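Local coordinates for protein cytosolic IMP-GMP specific 5'-nucleotidase (Legionella pneumophila subsp. pneumophila, PDB 4OHF) that probably hydrolyses the 5'-phosphate ester of purine nucleoside monophosphates such as IMP and GMP, with the help of a magnesium ion, at residues F206-S211 / T243-P248; F238-T243 / G272-G277; L258-E263 / P276-G281. All blocks are in the same frame, centred on the assembly; numbering follows the deposited sequence.

Contact 1 (F206-S211 / T243-P248); sequences FILTNS and TLANKP. With PO4 (phosphate ion), chain H.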
ATOM      1  N   PHE B 206     -11.190 -12.803  33.203  1.00 41.41           N
ATOM      2  CA  PHE B 206      -9.743 -12.645  33.171  1.00 39.99           C
ATOM      3  C   PHE B 206      -9.348 -11.199  32.898  1.00 40.63           C
ATOM      4  O   PHE B 206     -10.096 -10.442  32.273  1.00 42.28           O
ATOM      5  CB  PHE B 206      -9.103 -13.604  32.138  1.00 36.84           C
ATOM      6  CG  PHE B 206      -9.413 -13.289  30.690  1.00 34.25           C
ATOM      7  CD1 PHE B 206      -8.543 -12.497  29.924  1.00 32.87           C
ATOM      8  CD2 PHE B 206     -10.517 -13.866  30.056  1.00 32.83           C
ATOM      9  CE1 PHE B 206      -8.764 -12.298  28.548  1.00 29.40           C
ATOM     10  CE2 PHE B 206     -10.749 -13.672  28.679  1.00 32.26           C
ATOM     11  CZ  PHE B 206      -9.865 -12.887  27.926  1.00 31.11           C
ATOM     12  N   ILE B 207      -8.177 -10.816  33.394  1.00 39.45           N
ATOM     13  CA  ILE B 207      -7.651  -9.483  33.198  1.00 39.27           C
ATOM     14  C   ILE B 207      -6.660  -9.499  32.042  1.00 40.10           C
ATOM     15  O   ILE B 207      -5.867 -10.431  31.905  1.00 41.53           O
ATOM     16  CB  ILE B 207      -6.936  -8.991  34.469  1.00 40.10           C
ATOM     17  CG1 ILE B 207      -7.962  -8.799  35.583  1.00 40.38           C
ATOM     18  CG2 ILE B 207      -6.194  -7.676  34.194  1.00 38.95           C
ATOM     19  CD1 ILE B 207      -7.366  -8.360  36.881  1.00 40.60           C
ATOM     20  N   LEU B 208      -6.708  -8.474  31.203  1.00 38.51           N
ATOM     21  CA  LEU B 208      -5.791  -8.378  30.067  1.00 39.37           C
ATOM     22  C   LEU B 208      -5.329  -6.919  30.061  1.00 40.38           C
ATOM     23  O   LEU B 208      -5.974  -6.050  29.458  1.00 38.25           O
ATOM     24  CB  LEU B 208      -6.523  -8.727  28.763  1.00 39.21           C
ATOM     25  CG  LEU B 208      -5.736  -8.791  27.455  1.00 37.75           C
ATOM     26  CD1 LEU B 208      -4.716  -9.925  27.524  1.00 37.35           C
ATOM     27  CD2 LEU B 208      -6.693  -9.013  26.288  1.00 37.97           C
ATOM     28  N   THR B 209      -4.214  -6.664  30.746  1.00 39.76           N
ATOM     29  CA  THR B 209      -3.674  -5.316  30.880  1.00 38.82           C
ATOM     30  C   THR B 209      -2.319  -5.082  30.234  1.00 39.91           C
ATOM     31  O   THR B 209      -1.523  -5.996  30.061  1.00 42.85           O
ATOM     32  CB  THR B 209      -3.531  -4.937  32.369  1.00 38.96           C
ATOM     33  OG1 THR B 209      -2.822  -3.705  32.481  1.00 37.44           O
ATOM     34  CG2 THR B 209      -2.747  -6.006  33.132  1.00 36.99           C
ATOM     35  N   ASN B 210      -2.036  -3.838  29.896  1.00 41.09           N
ATOM     36  CA  ASN B 210      -0.745  -3.512  29.310  1.00 42.24           C
ATOM     37  C   ASN B 210       0.251  -3.129  30.422  1.00 42.44           C
ATOM     38  O   ASN B 210       1.421  -2.899  30.151  1.00 43.44           O
ATOM     39  CB  ASN B 210      -0.897  -2.368  28.300  1.00 41.89           C
ATOM     40  CG  ASN B 210      -1.125  -2.864  26.881  1.00 42.23           C
ATOM     41  OD1 ASN B 210      -1.500  -4.013  26.659  1.00 46.81           O
ATOM     42  ND2 ASN B 210      -0.904  -1.994  25.914  1.00 42.40           N
ATOM     43  N   SER B 211      -0.227  -3.064  31.666  1.00 42.73           N
ATOM     44  CA  SER B 211       0.611  -2.717  32.820  1.00 42.98           C
ATOM     45  C   SER B 211       1.318  -3.969  33.273  1.00 44.49           C
ATOM     46  O   SER B 211       0.831  -5.075  33.029  1.00 45.28           O
ATOM     47  CB  SER B 211      -0.242  -2.204  33.983  1.00 42.83           C
ATOM     48  OG  SER B 211      -0.921  -1.011  33.630  1.00 45.84           O
ATOM     49  N   THR B 243      -0.542  -9.833  31.972  1.00 42.64           N
ATOM     50  CA  THR B 243       0.112  -8.535  32.069  1.00 41.27           C
ATOM     51  C   THR B 243       1.073  -8.202  30.918  1.00 41.86           C
ATOM     52  O   THR B 243       1.524  -9.095  30.195  1.00 40.73           O
ATOM     53  CB  THR B 243       0.837  -8.448  33.394  1.00 40.65           C
ATOM     54  OG1 THR B 243       1.858  -9.450  33.442  1.00 42.43           O
ATOM     55  CG2 THR B 243      -0.142  -8.703  34.523  1.00 39.91           C
ATOM     56  N   LEU B 244       1.396  -6.913  30.772  1.00 42.88           N
ATOM     57  CA  LEU B 244       2.240  -6.442  29.678  1.00 42.54           C
ATOM     58  C   LEU B 244       1.705  -7.174  28.442  1.00 43.50           C
ATOM     59  O   LEU B 244       2.451  -7.760  27.651  1.00 43.38           O
ATOM     60  CB  LEU B 244       3.712  -6.778  29.927  1.00 43.30           C
ATOM     61  CG  LEU B 244       4.508  -5.803  30.809  1.00 45.93           C
ATOM     62  CD1 LEU B 244       5.915  -6.342  31.025  1.00 44.75           C
ATOM     63  CD2 LEU B 244       4.571  -4.422  30.161  1.00 43.41           C
ATOM     64  N   ALA B 245       0.384  -7.138  28.302  1.00 41.73           N
ATOM     65  CA  ALA B 245      -0.295  -7.810  27.214  1.00 42.03           C
ATOM     66  C   ALA B 245       0.174  -7.336  25.860  1.00 41.41           C
ATOM     67  O   ALA B 245       0.180  -8.093  24.901  1.00 41.42           O
ATOM     68  CB  ALA B 245      -1.797  -7.620  27.341  1.00 40.92           C
ATOM     69  N   ASN B 246       0.566  -6.077  25.793  1.00 41.76           N
ATOM     70  CA  ASN B 246       1.032  -5.493  24.547  1.00 42.86           C
ATOM     71  C   ASN B 246      -0.093  -5.441  23.496  1.00 42.18           C
ATOM     72  O   ASN B 246       0.056  -5.916  22.367  1.00 42.94           O
ATOM     73  CB  ASN B 246       2.241  -6.278  24.018  1.00 41.76           C
ATOM     74  CG  ASN B 246       3.054  -5.494  22.998  1.00 42.30           C
ATOM     75  OD1 ASN B 246       4.069  -5.979  22.511  1.00 42.21           O
ATOM     76  ND2 ASN B 246       2.615  -4.276  22.674  1.00 43.63           N
ATOM     77  N   LYS B 247      -1.224  -4.871  23.889  1.00 40.65           N
ATOM     78  CA  LYS B 247      -2.343  -4.700  22.977  1.00 40.19           C
ATOM     79  C   LYS B 247      -1.977  -3.474  22.125  1.00 39.49           C
ATOM     80  O   LYS B 247      -1.239  -2.592  22.571  1.00 39.93           O
ATOM     81  CB  LYS B 247      -3.623  -4.430  23.769  1.00 39.58           C
ATOM     82  CG  LYS B 247      -4.103  -5.602  24.602  1.00 41.15           C
ATOM     83  CD  LYS B 247      -5.238  -5.196  25.555  1.00 41.42           C
ATOM     84  CE  LYS B 247      -4.727  -4.215  26.627  1.00 41.75           C
ATOM     85  NZ  LYS B 247      -5.779  -3.786  27.592  1.00 39.61           N
ATOM     86  N   PRO B 248      -2.517  -3.376  20.909  1.00 36.26           N
ATOM     87  CA  PRO B 248      -3.444  -4.299  20.259  1.00 36.99           C
ATOM     88  C   PRO B 248      -2.798  -5.565  19.715  1.00 38.48           C
ATOM     89  O   PRO B 248      -3.490  -6.562  19.458  1.00 38.92           O
ATOM     90  CB  PRO B 248      -4.033  -3.448  19.145  1.00 36.29           C
ATOM     91  CG  PRO B 248      -2.847  -2.626  18.735  1.00 37.13           C
ATOM     92  CD  PRO B 248      -2.264  -2.198  20.066  1.00 34.44           C
TER
HETATM   93  P   PO4 H 501      -4.516  -1.438  30.588  1.00 42.93           P
HETATM   94  O1  PO4 H 501      -3.229  -0.766  30.912  1.00 41.46           O
HETATM   95  O2  PO4 H 501      -5.538  -0.430  30.237  1.00 42.08           O
HETATM   96  O3  PO4 H 501      -4.979  -2.216  31.769  1.00 38.19           O
HETATM   97  O4  PO4 H 501      -4.319  -2.341  29.427  1.00 45.64           O
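The backbone of T209-S211, just beyond the end of strand 204-208, runs close against that of T243-A245, where strand 240-243 gives way to a loop; the CA atoms of N210 and L244 come within 4.2 Å. T209 O accepts a nearly straight bond from A245 N (2.8 Å, 165°). S211 O takes L244 N at 3.0 Å. OD1 of N210 serves the next bend of the loop, receiving K247 N in the plane of its amide on a lone pair (2.9 Å, 178°), while ND2 makes a weak bond to K247 O. T209 and K247 stand where HAD phosphatases are expected to carry motif II and motif III, and a phosphate ion, probably from the crystallisation liquor, is bonded to both. The lysine chain bends at chi3, and NZ donates both to L208 O (2.9 Å) and to phosphate O4 (2.8 Å). NZ is also bonded to the Y300 hydroxyl and weakly to Y306 and to D23, a magnesium ligand. N210 N reaches phosphate O4 as well. With OG1 anti to its backbone N (chi1 171°), T209 holds phosphate O3 at 2.7 Å and accepts S211 N in an ST turn. S211 OG is hydrogen-bonded to D25, another magnesium ligand, and to K174. The apolar part is small: L208 CD1 packs on A245 CB.

Contact 2 (F238-T243 / G272-G277); sequences FEFVIT and GPIVPG
F240 and V241 meet G277 where strand 240-243 lies beside strand 277-281, a parallel neighbour in the mixed sheet at the centre of this HAD-type fold. The backbone bonds come from both ends of G277. Its O receives V241 N at 3.1 Å with an N-H...O angle of 154°, whereas its N gives only a weak bond, long and bent, to E239 O. A CA-H...O contact adds to the first of these, F240 CA approaching the same G277 O. With phi at 156°, the glycine adopts backbone angles that a residue with a CB would hardly tolerate.

Aromatic contacts are the work of F240. CG is anti to the carbonyl carbon (chi1 -64°), and the ring extends toward the loop residues I274-P276. P276 CA sits over one face in a CH-pi contact, 3.8 Å from the ring centroid and displaced toward the rim, while I274 O lies at the edge, near the ring plane. F287 of helix 284-290 meets this ring edge-to-face.

Apolar packing is made by the same ring: F240 CZ touches P276 CD at 3.8 Å, and CE2 approaches I274 CG1 at 4.2 Å. E239 is a polar side chain lying alongside P276; its chain bends at chi2, which places CD near the proline ring, and OE1 lies 3.7 Å from P276 CG, with K204 as a long, weak ion-pair partner. The loop is also held from strand 277-281, because V275 N is hydrogen-bonded to the hydroxyl of Y279. The acceptor of the V241 bond also meets a methyl group: V241 CG1 rests 3.6 Å from G277 O.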
ATOM      1  N   PHE B 238     -10.438 -13.754  39.413  1.00 46.82           N
ATOM      2  CA  PHE B 238      -9.917 -13.949  38.065  1.00 47.59           C
ATOM      3  C   PHE B 238      -9.296 -15.304  37.725  1.00 48.32           C
ATOM      4  O   PHE B 238      -8.447 -15.822  38.447  1.00 48.55           O
ATOM      5  CB  PHE B 238      -8.929 -12.819  37.770  1.00 45.62           C
ATOM      6  CG  PHE B 238      -9.483 -11.461  38.076  1.00 43.13           C
ATOM      7  CD1 PHE B 238     -10.502 -10.927  37.304  1.00 42.37           C
ATOM      8  CD2 PHE B 238      -9.036 -10.747  39.182  1.00 44.17           C
ATOM      9  CE1 PHE B 238     -11.073  -9.705  37.629  1.00 43.88           C
ATOM     10  CE2 PHE B 238      -9.601  -9.513  39.521  1.00 42.46           C
ATOM     11  CZ  PHE B 238     -10.621  -8.996  38.743  1.00 44.36           C
ATOM     12  N   GLU B 239      -9.736 -15.865  36.601  1.00 50.19           N
ATOM     13  CA  GLU B 239      -9.249 -17.151  36.117  1.00 50.68           C
ATOM     14  C   GLU B 239      -7.802 -16.962  35.676  1.00 50.74           C
ATOM     15  O   GLU B 239      -6.916 -17.686  36.112  1.00 52.07           O
ATOM     16  CB  GLU B 239     -10.108 -17.617  34.939  1.00 50.60           C
ATOM     17  CG  GLU B 239      -9.915 -19.075  34.542  1.00 54.25           C
ATOM     18  CD  GLU B 239     -10.460 -20.060  35.577  1.00 55.95           C
ATOM     19  OE1 GLU B 239     -10.486 -21.274  35.279  1.00 55.51           O
ATOM     20  OE2 GLU B 239     -10.857 -19.622  36.683  1.00 57.26           O
ATOM     21  N   PHE B 240      -7.578 -15.981  34.802  1.00 50.00           N
ATOM     22  CA  PHE B 240      -6.244 -15.646  34.312  1.00 48.32           C
ATOM     23  C   PHE B 240      -6.033 -14.163  34.486  1.00 48.10           C
ATOM     24  O   PHE B 240      -6.989 -13.371  34.523  1.00 46.85           O
ATOM     25  CB  PHE B 240      -6.086 -15.916  32.819  1.00 49.18           C
ATOM     26  CG  PHE B 240      -6.207 -17.346  32.437  1.00 51.64           C
ATOM     27  CD1 PHE B 240      -7.453 -17.903  32.172  1.00 52.07           C
ATOM     28  CD2 PHE B 240      -5.068 -18.136  32.318  1.00 52.62           C
ATOM     29  CE1 PHE B 240      -7.566 -19.231  31.786  1.00 53.39           C
ATOM     30  CE2 PHE B 240      -5.160 -19.467  31.934  1.00 53.79           C
ATOM     31  CZ  PHE B 240      -6.416 -20.018  31.666  1.00 54.96           C
ATOM     32  N   VAL B 241      -4.773 -13.780  34.574  1.00 46.20           N
ATOM     33  CA  VAL B 241      -4.445 -12.381  34.681  1.00 46.11           C
ATOM     34  C   VAL B 241      -3.211 -12.226  33.812  1.00 44.37           C
ATOM     35  O   VAL B 241      -2.132 -12.670  34.174  1.00 44.32           O
ATOM     36  CB  VAL B 241      -4.217 -11.945  36.168  1.00 45.84           C
ATOM     37  CG1 VAL B 241      -3.365 -12.947  36.865  1.00 48.45           C
ATOM     38  CG2 VAL B 241      -3.581 -10.553  36.229  1.00 44.66           C
ATOM     39  N   ILE B 242      -3.416 -11.627  32.640  1.00 43.12           N
ATOM     40  CA  ILE B 242      -2.368 -11.407  31.648  1.00 42.77           C
ATOM     41  C   ILE B 242      -1.832  -9.966  31.670  1.00 42.60           C
ATOM     42  O   ILE B 242      -2.562  -9.006  31.401  1.00 41.98           O
ATOM     43  CB  ILE B 242      -2.914 -11.744  30.241  1.00 41.91           C
ATOM     44  CG1 ILE B 242      -3.597 -13.117  30.277  1.00 39.71           C
ATOM     45  CG2 ILE B 242      -1.792 -11.733  29.224  1.00 41.29           C
ATOM     46  CD1 ILE B 242      -4.263 -13.521  28.968  1.00 39.60           C
ATOM     47  N   THR B 243      -0.542  -9.833  31.972  1.00 42.64           N
ATOM     48  CA  THR B 243       0.112  -8.535  32.069  1.00 41.27           C
ATOM     49  C   THR B 243       1.073  -8.202  30.918  1.00 41.86           C
ATOM     50  O   THR B 243       1.524  -9.095  30.195  1.00 40.73           O
ATOM     51  CB  THR B 243       0.837  -8.448  33.394  1.00 40.65           C
ATOM     52  OG1 THR B 243       1.858  -9.450  33.442  1.00 42.43           O
ATOM     53  CG2 THR B 243      -0.142  -8.703  34.523  1.00 39.91           C
ATOM     54  N   GLY B 272       3.560 -25.775  26.053  1.00 62.84           N
ATOM     55  CA  GLY B 272       2.292 -26.451  26.224  1.00 62.29           C
ATOM     56  C   GLY B 272       1.205 -25.421  26.465  1.00 62.60           C
ATOM     57  O   GLY B 272       1.454 -24.221  26.346  1.00 62.36           O
ATOM     58  N   PRO B 273      -0.016 -25.855  26.811  1.00 62.01           N
ATOM     59  CA  PRO B 273      -1.132 -24.938  27.061  1.00 62.22           C
ATOM     60  C   PRO B 273      -0.995 -24.129  28.353  1.00 61.29           C
ATOM     61  O   PRO B 273      -0.436 -24.605  29.343  1.00 61.84           O
ATOM     62  CB  PRO B 273      -2.332 -25.875  27.095  1.00 62.04           C
ATOM     63  CG  PRO B 273      -1.749 -27.098  27.735  1.00 62.36           C
ATOM     64  CD  PRO B 273      -0.438 -27.252  26.996  1.00 61.65           C
ATOM     65  N   ILE B 274      -1.506 -22.905  28.339  1.00 60.31           N
ATOM     66  CA  ILE B 274      -1.452 -22.063  29.528  1.00 59.18           C
ATOM     67  C   ILE B 274      -2.581 -22.491  30.463  1.00 58.10           C
ATOM     68  O   ILE B 274      -3.681 -22.825  30.025  1.00 57.84           O
ATOM     69  CB  ILE B 274      -1.623 -20.562  29.182  1.00 59.87           C
ATOM     70  CG1 ILE B 274      -2.953 -20.340  28.464  1.00 58.38           C
ATOM     71  CG2 ILE B 274      -0.462 -20.087  28.314  1.00 59.52           C
ATOM     72  CD1 ILE B 274      -3.210 -18.892  28.122  1.00 60.80           C
ATOM     73  N   VAL B 275      -2.298 -22.490  31.755  1.00 56.76           N
ATOM     74  CA  VAL B 275      -3.285 -22.898  32.735  1.00 54.77           C
ATOM     75  C   VAL B 275      -3.548 -21.729  33.665  1.00 53.62           C
ATOM     76  O   VAL B 275      -2.672 -20.896  33.883  1.00 53.30           O
ATOM     77  CB  VAL B 275      -2.783 -24.119  33.558  1.00 54.88           C
ATOM     78  CG1 VAL B 275      -2.743 -25.360  32.676  1.00 52.96           C
ATOM     79  CG2 VAL B 275      -1.398 -23.835  34.124  1.00 51.91           C
ATOM     80  N   PRO B 276      -4.757 -21.665  34.235  1.00 52.29           N
ATOM     81  CA  PRO B 276      -5.111 -20.577  35.142  1.00 51.95           C
ATOM     82  C   PRO B 276      -3.903 -20.082  35.922  1.00 51.80           C
ATOM     83  O   PRO B 276      -3.139 -20.872  36.474  1.00 51.90           O
ATOM     84  CB  PRO B 276      -6.174 -21.209  36.029  1.00 51.82           C
ATOM     85  CG  PRO B 276      -6.889 -22.122  35.064  1.00 50.91           C
ATOM     86  CD  PRO B 276      -5.755 -22.752  34.293  1.00 51.44           C
ATOM     87  N   GLY B 277      -3.725 -18.766  35.937  1.00 51.93           N
ATOM     88  CA  GLY B 277      -2.598 -18.177  36.638  1.00 49.47           C
ATOM     89  C   GLY B 277      -2.237 -16.818  36.070  1.00 48.11           C
ATOM     90  O   GLY B 277      -3.012 -16.219  35.323  1.00 47.46           O
TER

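Contact 3 (L258-E263 / P276-G281); sequences LSVNPE and PGVYQG
V278 O is gripped twice: V260 N donates to it across the strands at 3.1 Å (166°), from above the carbonyl plane, and a water donates to it at 2.9 Å. The same water lies 3.2 Å from S259 OG and stands over one face of the Y279 ring, offset toward the rim, so it bridges the two strands on the S259-Y279 side.

Farther along, L258 and Q280 form a hydrogen-bonded antiparallel pair. Q280 N reaches L258 O at 2.9 Å and L258 N returns the bond to Q280 O. L258 O also receives a CA-H...O contact from Y279 CA. S259 and Y279 make the adjoining non-hydrogen-bonded pair, in which the tyrosine CD2 lies 3.8 Å from S259 CA; the phenol OH is bonded to V275 N. On the opposite face L258 and Q280 run side by side, their side chains pointing the same way. V260 packs its CB on V278 CG1 (3.8 Å), and its CG2, anti to the carbonyl carbon, leans over the backbone of Y279. Just past the strand, P262 CB packs on V278 CG2 at 4.5 Å.

This is the antiparallel extension of the otherwise largely parallel HAD sheet. Strand 257-260 has strand 267-269 as its other neighbour, and strand 277-281 is flanked on its far side by strand 240-243. Y213 of helix 213-224 packs on both V260 and V278, while L258 and Q280 meet the second subunit, where Q280 OE1 is bonded to N269 of that chain.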
ATOM      1  N   LEU B 258       4.501 -15.767  28.724  1.00 47.56           N
ATOM      2  CA  LEU B 258       5.556 -15.983  29.700  1.00 47.39           C
ATOM      3  C   LEU B 258       4.819 -16.268  30.998  1.00 47.01           C
ATOM      4  O   LEU B 258       3.876 -15.571  31.353  1.00 47.42           O
ATOM      5  CB  LEU B 258       6.440 -14.738  29.834  1.00 48.41           C
ATOM      6  CG  LEU B 258       7.405 -14.501  28.661  1.00 49.06           C
ATOM      7  CD1 LEU B 258       8.156 -13.195  28.834  1.00 48.79           C
ATOM      8  CD2 LEU B 258       8.387 -15.656  28.597  1.00 49.97           C
ATOM      9  N   SER B 259       5.219 -17.316  31.696  1.00 47.46           N
ATOM     10  CA  SER B 259       4.547 -17.654  32.939  1.00 47.91           C
ATOM     11  C   SER B 259       5.143 -16.841  34.077  1.00 47.80           C
ATOM     12  O   SER B 259       6.363 -16.793  34.237  1.00 49.19           O
ATOM     13  CB  SER B 259       4.694 -19.144  33.216  1.00 46.92           C
ATOM     14  OG  SER B 259       3.967 -19.496  34.372  1.00 47.49           O
ATOM     15  N   VAL B 260       4.289 -16.193  34.863  1.00 47.41           N
ATOM     16  CA  VAL B 260       4.775 -15.378  35.963  1.00 49.19           C
ATOM     17  C   VAL B 260       4.583 -16.039  37.310  1.00 50.62           C
ATOM     18  O   VAL B 260       3.487 -16.509  37.628  1.00 50.08           O
ATOM     19  CB  VAL B 260       4.069 -13.999  36.016  1.00 48.92           C
ATOM     20  CG1 VAL B 260       4.762 -13.099  37.026  1.00 46.10           C
ATOM     21  CG2 VAL B 260       4.067 -13.356  34.652  1.00 48.24           C
ATOM     22  N   ASN B 261       5.660 -16.083  38.090  1.00 52.75           N
ATOM     23  CA  ASN B 261       5.619 -16.633  39.437  1.00 55.14           C
ATOM     24  C   ASN B 261       4.914 -15.530  40.230  1.00 56.95           C
ATOM     25  O   ASN B 261       5.454 -14.436  40.389  1.00 56.34           O
ATOM     26  CB  ASN B 261       7.042 -16.842  39.950  1.00 57.17           C
ATOM     27  CG  ASN B 261       7.085 -17.463  41.332  1.00 58.88           C
ATOM     28  OD1 ASN B 261       6.645 -16.864  42.320  1.00 61.40           O
ATOM     29  ND2 ASN B 261       7.622 -18.671  41.410  1.00 58.85           N
ATOM     30  N   PRO B 262       3.695 -15.805  40.726  1.00 59.23           N
ATOM     31  CA  PRO B 262       2.893 -14.844  41.495  1.00 62.44           C
ATOM     32  C   PRO B 262       3.546 -14.262  42.744  1.00 65.86           C
ATOM     33  O   PRO B 262       3.182 -13.162  43.180  1.00 66.35           O
ATOM     34  CB  PRO B 262       1.617 -15.626  41.794  1.00 60.86           C
ATOM     35  CG  PRO B 262       2.097 -17.032  41.863  1.00 60.65           C
ATOM     36  CD  PRO B 262       3.041 -17.124  40.702  1.00 59.33           C
ATOM     37  N   GLU B 263       4.510 -14.987  43.311  1.00 68.29           N
ATOM     38  CA  GLU B 263       5.204 -14.519  44.505  1.00 70.87           C
ATOM     39  C   GLU B 263       6.277 -13.496  44.167  1.00 70.83           C
ATOM     40  O   GLU B 263       6.071 -12.288  44.318  1.00 71.25           O
ATOM     41  CB  GLU B 263       5.861 -15.682  45.267  1.00 73.75           C
ATOM     42  CG  GLU B 263       4.891 -16.638  45.968  1.00 77.99           C
ATOM     43  CD  GLU B 263       4.275 -17.661  45.025  1.00 80.57           C
ATOM     44  OE1 GLU B 263       5.047 -18.451  44.428  1.00 82.14           O
ATOM     45  OE2 GLU B 263       3.026 -17.676  44.888  1.00 80.26           O
ATOM     46  N   PRO B 276      -4.757 -21.665  34.235  1.00 52.29           N
ATOM     47  CA  PRO B 276      -5.111 -20.577  35.142  1.00 51.95           C
ATOM     48  C   PRO B 276      -3.903 -20.082  35.922  1.00 51.80           C
ATOM     49  O   PRO B 276      -3.139 -20.872  36.474  1.00 51.90           O
ATOM     50  CB  PRO B 276      -6.174 -21.209  36.029  1.00 51.82           C
ATOM     51  CG  PRO B 276      -6.889 -22.122  35.064  1.00 50.91           C
ATOM     52  CD  PRO B 276      -5.755 -22.752  34.293  1.00 51.44           C
ATOM     53  N   GLY B 277      -3.725 -18.766  35.937  1.00 51.93           N
ATOM     54  CA  GLY B 277      -2.598 -18.177  36.638  1.00 49.47           C
ATOM     55  C   GLY B 277      -2.237 -16.818  36.070  1.00 48.11           C
ATOM     56  O   GLY B 277      -3.012 -16.219  35.323  1.00 47.46           O
ATOM     57  N   VAL B 278      -1.048 -16.335  36.419  1.00 47.27           N
ATOM     58  CA  VAL B 278      -0.585 -15.041  35.951  1.00 43.72           C
ATOM     59  C   VAL B 278       0.387 -15.233  34.791  1.00 43.74           C
ATOM     60  O   VAL B 278       1.155 -16.188  34.789  1.00 43.54           O
ATOM     61  CB  VAL B 278       0.115 -14.284  37.080  1.00 40.23           C
ATOM     62  CG1 VAL B 278       0.478 -12.887  36.609  1.00 42.58           C
ATOM     63  CG2 VAL B 278      -0.786 -14.235  38.301  1.00 40.49           C
ATOM     64  N   TYR B 279       0.338 -14.330  33.810  1.00 41.36           N
ATOM     65  CA  TYR B 279       1.215 -14.392  32.651  1.00 41.27           C
ATOM     66  C   TYR B 279       1.631 -12.996  32.182  1.00 42.97           C
ATOM     67  O   TYR B 279       1.145 -11.976  32.688  1.00 43.25           O
ATOM     68  CB  TYR B 279       0.528 -15.106  31.474  1.00 41.23           C
ATOM     69  CG  TYR B 279       0.281 -16.587  31.667  1.00 43.33           C
ATOM     70  CD1 TYR B 279      -0.842 -17.047  32.367  1.00 43.96           C
ATOM     71  CD2 TYR B 279       1.178 -17.533  31.165  1.00 42.70           C
ATOM     72  CE1 TYR B 279      -1.068 -18.410  32.559  1.00 43.20           C
ATOM     73  CE2 TYR B 279       0.968 -18.901  31.354  1.00 43.02           C
ATOM     74  CZ  TYR B 279      -0.159 -19.336  32.052  1.00 45.65           C
ATOM     75  OH  TYR B 279      -0.390 -20.690  32.227  1.00 44.32           O
ATOM     76  N   GLN B 280       2.542 -12.968  31.210  1.00 42.05           N
ATOM     77  CA  GLN B 280       3.015 -11.722  30.616  1.00 41.50           C
ATOM     78  C   GLN B 280       3.009 -11.924  29.099  1.00 40.90           C
ATOM     79  O   GLN B 280       3.295 -13.026  28.626  1.00 38.78           O
ATOM     80  CB  GLN B 280       4.432 -11.392  31.106  1.00 40.86           C
ATOM     81  CG  GLN B 280       5.000 -10.124  30.495  1.00 39.88           C
ATOM     82  CD  GLN B 280       6.257  -9.650  31.183  1.00 38.75           C
ATOM     83  OE1 GLN B 280       6.219  -9.258  32.346  1.00 40.82           O
ATOM     84  NE2 GLN B 280       7.373  -9.674  30.468  1.00 34.35           N
ATOM     85  N   GLY B 281       2.668 -10.873  28.350  1.00 40.12           N
ATOM     86  CA  GLY B 281       2.619 -10.972  26.896  1.00 40.42           C
ATOM     87  C   GLY B 281       1.495 -11.859  26.364  1.00 41.22           C
ATOM     88  O   GLY B 281       0.334 -11.737  26.781  1.00 39.89           O
TER
HETATM   89  O   HOH W   1       0.969 -18.992  35.354  1.00 44.53           O

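Overall arrangement
The three contacts follow one another across the sheet, from strand 204-208 through 240-243 and 277-281 to 257-260. Contacts 1 and 2 share T243 and have centres 12 Å apart; a probable hydrogen bond from I242 N to I207 O (2.8 Å) joins their strands. Contacts 2 and 3, with centres 7 Å apart, share P276 and G277. T243 also ties contact 1 to contact 3, its OG1 lying 2.7 Å from Y279 O. The K247 side chain in contact 1 is about 5 Å from the magnesium ion and that of V241 in contact 2 about 13 Å, while contact 3 lies away from the active site; contacts 1 and 3 meet the second subunit.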